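Local coordinates for protein inactive Zymogen C11 Protease (Parabacteroides distasonis, PDB 6MZO) that is an inactive zymogen of a clostripain-like (C11) cysteine protease that, once activated, probably cleaves peptide bonds, at residues S108-W114 against F155-D161. Coordinates in Å, arbitrary orientation, origin at the centre of the assembly. Residue numbers count along the deposited sequence, not the author numbering.
Sequences SYGLVLW and FDFILFD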
loop_
_atom_site.group_PDB
_atom_site.type_symbol
_atom_site.label_atom_id
_atom_site.label_comp_id
_atom_site.label_asym_id
_atom_site.label_seq_id
_atom_site.Cartn_x
_atom_site.Cartn_y
_atom_site.Cartn_z
ATOM N N SER A 108 11.054 12.685 12.678
ATOM C CA SER A 108 10.279 11.478 12.250
ATOM C C SER A 108 10.494 11.252 10.736
ATOM O O SER A 108 11.043 12.098 10.017
ATOM C CB SER A 108 8.782 11.625 12.585
ATOM O OG SER A 108 8.211 12.619 11.702
ATOM N N TYR A 109 10.007 10.103 10.237
ATOM C CA TYR A 109 10.182 9.770 8.808
ATOM C C TYR A 109 8.865 9.270 8.201
ATOM O O TYR A 109 8.023 8.695 8.920
ATOM C CB TYR A 109 11.220 8.659 8.603
ATOM C CG TYR A 109 12.517 9.160 9.212
ATOM C CD1 TYR A 109 13.267 10.018 8.507
ATOM C CD2 TYR A 109 12.849 8.817 10.483
ATOM C CE1 TYR A 109 14.472 10.595 9.033
ATOM C CE2 TYR A 109 14.029 9.401 11.058
ATOM C CZ TYR A 109 14.809 10.238 10.304
ATOM O OH TYR A 109 15.966 10.782 10.868
ATOM N N GLY A 110 8.719 9.481 6.894
ATOM C CA GLY A 110 7.614 8.785 6.207
ATOM C C GLY A 110 8.115 8.192 4.908
ATOM O O GLY A 110 9.115 8.655 4.327
ATOM N N LEU A 111 7.374 7.171 4.402
ATOM C CA LEU A 111 7.818 6.458 3.231
ATOM C C LEU A 111 6.621 6.339 2.258
ATOM O O LEU A 111 5.567 5.932 2.742
ATOM C CB LEU A 111 8.358 5.047 3.636
ATOM C CG LEU A 111 8.867 4.281 2.410
ATOM C CD1 LEU A 111 10.108 4.855 1.687
ATOM C CD2 LEU A 111 9.192 2.841 2.979
ATOM N N VAL A 112 6.837 6.740 1.003
ATOM C CA VAL A 112 5.835 6.515 -0.098
ATOM C C VAL A 112 6.515 5.542 -1.046
ATOM O O VAL A 112 7.643 5.798 -1.502
ATOM C CB VAL A 112 5.529 7.757 -0.839
ATOM C CG1 VAL A 112 4.556 7.469 -1.981
ATOM C CG2 VAL A 112 4.958 8.826 0.147
ATOM N N LEU A 113 5.865 4.400 -1.295
ATOM C CA LEU A 113 6.460 3.377 -2.212
ATOM C C LEU A 113 5.537 3.289 -3.365
ATOM O O LEU A 113 4.322 3.018 -3.182
ATOM C CB LEU A 113 6.554 2.029 -1.543
ATOM C CG LEU A 113 7.457 1.931 -0.352
ATOM C CD1 LEU A 113 7.428 0.435 0.171
ATOM C CD2 LEU A 113 8.816 2.380 -0.781
ATOM N N TRP A 114 6.020 3.629 -4.528
ATOM C CA TRP A 114 5.200 3.634 -5.708
ATOM C C TRP A 114 5.588 2.444 -6.567
ATOM O O TRP A 114 6.785 2.301 -6.931
ATOM C CB TRP A 114 5.441 4.924 -6.516
ATOM C CG TRP A 114 4.527 5.148 -7.693
ATOM C CD1 TRP A 114 3.387 5.915 -7.721
ATOM C CD2 TRP A 114 4.691 4.637 -9.019
ATOM N NE1 TRP A 114 2.840 5.887 -8.968
ATOM C CE2 TRP A 114 3.613 5.109 -9.778
ATOM C CE3 TRP A 114 5.623 3.810 -9.609
ATOM C CZ2 TRP A 114 3.455 4.782 -11.112
ATOM C CZ3 TRP A 114 5.473 3.489 -10.956
ATOM C CH2 TRP A 114 4.398 3.977 -11.674
ATOM N N PHE A 155 8.621 4.185 10.706
ATOM C CA PHE A 155 8.048 5.296 9.981
ATOM C C PHE A 155 6.766 5.749 10.609
ATOM O O PHE A 155 6.034 4.941 11.145
ATOM C CB PHE A 155 7.705 4.846 8.537
ATOM C CG PHE A 155 8.914 4.459 7.767
ATOM C CD1 PHE A 155 9.735 5.439 7.267
ATOM C CD2 PHE A 155 9.220 3.122 7.560
ATOM C CE1 PHE A 155 10.919 5.121 6.551
ATOM C CE2 PHE A 155 10.361 2.801 6.853
ATOM C CZ PHE A 155 11.216 3.801 6.356
ATOM N N ASP A 156 6.471 7.029 10.526
ATOM C CA ASP A 156 5.127 7.458 11.001
ATOM C C ASP A 156 4.060 6.907 10.080
ATOM O O ASP A 156 2.923 6.624 10.548
ATOM C CB ASP A 156 5.037 8.995 11.029
ATOM C CG ASP A 156 5.795 9.598 12.206
ATOM O OD1 ASP A 156 6.524 8.897 12.927
ATOM O OD2 ASP A 156 5.653 10.804 12.466
ATOM N N PHE A 157 4.335 6.846 8.778
ATOM C CA PHE A 157 3.415 6.194 7.858
ATOM C C PHE A 157 4.157 5.540 6.707
ATOM O O PHE A 157 5.291 5.953 6.363
ATOM C CB PHE A 157 2.387 7.204 7.270
ATOM C CG PHE A 157 3.016 8.284 6.372
ATOM C CD1 PHE A 157 3.215 8.097 5.022
ATOM C CD2 PHE A 157 3.446 9.531 6.901
ATOM C CE1 PHE A 157 3.804 9.051 4.208
ATOM C CE2 PHE A 157 4.054 10.502 6.042
ATOM C CZ PHE A 157 4.229 10.279 4.722
ATOM N N ILE A 158 3.520 4.490 6.138
ATOM C CA ILE A 158 3.959 4.047 4.811
ATOM C C ILE A 158 2.746 4.197 3.928
ATOM O O ILE A 158 1.645 3.704 4.293
ATOM C CB ILE A 158 4.461 2.568 4.753
ATOM C CG1 ILE A 158 5.707 2.380 5.636
ATOM C CG2 ILE A 158 4.713 2.182 3.286
ATOM C CD1 ILE A 158 6.070 0.842 5.907
ATOM N N LEU A 159 2.925 4.917 2.820
ATOM C CA LEU A 159 1.859 5.100 1.814
ATOM C C LEU A 159 2.196 4.183 0.651
ATOM O O LEU A 159 3.224 4.357 0.000
ATOM C CB LEU A 159 1.817 6.565 1.390
ATOM C CG LEU A 159 0.694 7.024 0.444
ATOM C CD1 LEU A 159 0.780 8.573 0.270
ATOM C CD2 LEU A 159 0.769 6.443 -0.922
ATOM N N PHE A 160 1.337 3.170 0.446
ATOM C CA PHE A 160 1.566 2.259 -0.702
ATOM C C PHE A 160 0.809 2.773 -1.907
ATOM O O PHE A 160 -0.423 2.630 -1.978
ATOM C CB PHE A 160 1.087 0.846 -0.345
ATOM C CG PHE A 160 1.962 0.122 0.644
ATOM C CD1 PHE A 160 3.223 -0.328 0.266
ATOM C CD2 PHE A 160 1.492 -0.143 1.936
ATOM C CE1 PHE A 160 4.018 -1.011 1.154
ATOM C CE2 PHE A 160 2.320 -0.866 2.846
ATOM C CZ PHE A 160 3.560 -1.282 2.422
ATOM N N ASP A 161 1.504 3.379 -2.851
ATOM C CA ASP A 161 0.857 3.801 -4.080
ATOM C C ASP A 161 1.028 2.645 -5.043
ATOM O O ASP A 161 1.941 2.603 -5.864
ATOM C CB ASP A 161 1.477 5.163 -4.571
ATOM C CG ASP A 161 0.653 5.770 -5.707
ATOM O OD1 ASP A 161 -0.111 5.042 -6.403
ATOM O OD2 ASP A 161 0.847 6.934 -6.013
HETATM O O HOH W 1 9.271 8.118 12.131
#
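Segments 108-114 and 155-161 run parallel, side by side in the middle of the mixed sheet, their strand axes 12° apart in direction and 4.7 Å at closest approach. Leu111 N donates to Phe157 O (3.1 Å) and Leu113 N to Leu159 O (2.9 Å), while Leu159 N reaches Leu111 O (2.8 Å) and Asp161 N reaches Leu113 O (2.9 Å). At the corner, Asp156 N donates a hydrogen bond to Tyr109 O (2.8 Å), and a water links Tyr109 N to Asp156 OD1. Backbone hydrogen bonds tie the other edge of 109-114 to strand 14-19.

Leu111, Leu113, Ile158 and Phe160 share one face. Leu111 CB lies over the Phe155 ring, 3.9 Å from its centroid, a CH-pi contact, and Leu113 CD1 meets Phe160 CE1 at 3.8 Å. Branched and aromatic residues suit this buried layer, filling it without polar groups to satisfy. Val112, Trp114, Phe157, Leu159 and Asp161 point to the reverse face. There Gly110 has no side chain, so the Phe157 ring folds over its CA, 4.1 Å from the centroid; a CB would clash with Phe157 CE2.

Charge and polarity gather at the ends. Ser108 OG, hydrogen-bonded to Pro12 O, lies 3.2 Å from Asp156 OD2, which forms a salt bridge with Arg13. Trp114 NE1 hydrogen-bonds Asn191 O and its ring stacks on His116; Asp161 OD1 hydrogen-bonds His116 NE2, and OD2 Tyr195 OH and Phe193 N, compensating the buried carboxylate. In clan CD peptidases the catalytic His and Cys follow two such adjacent strands; this polar C-terminal end beyond an apolar centre is consistent with that plan.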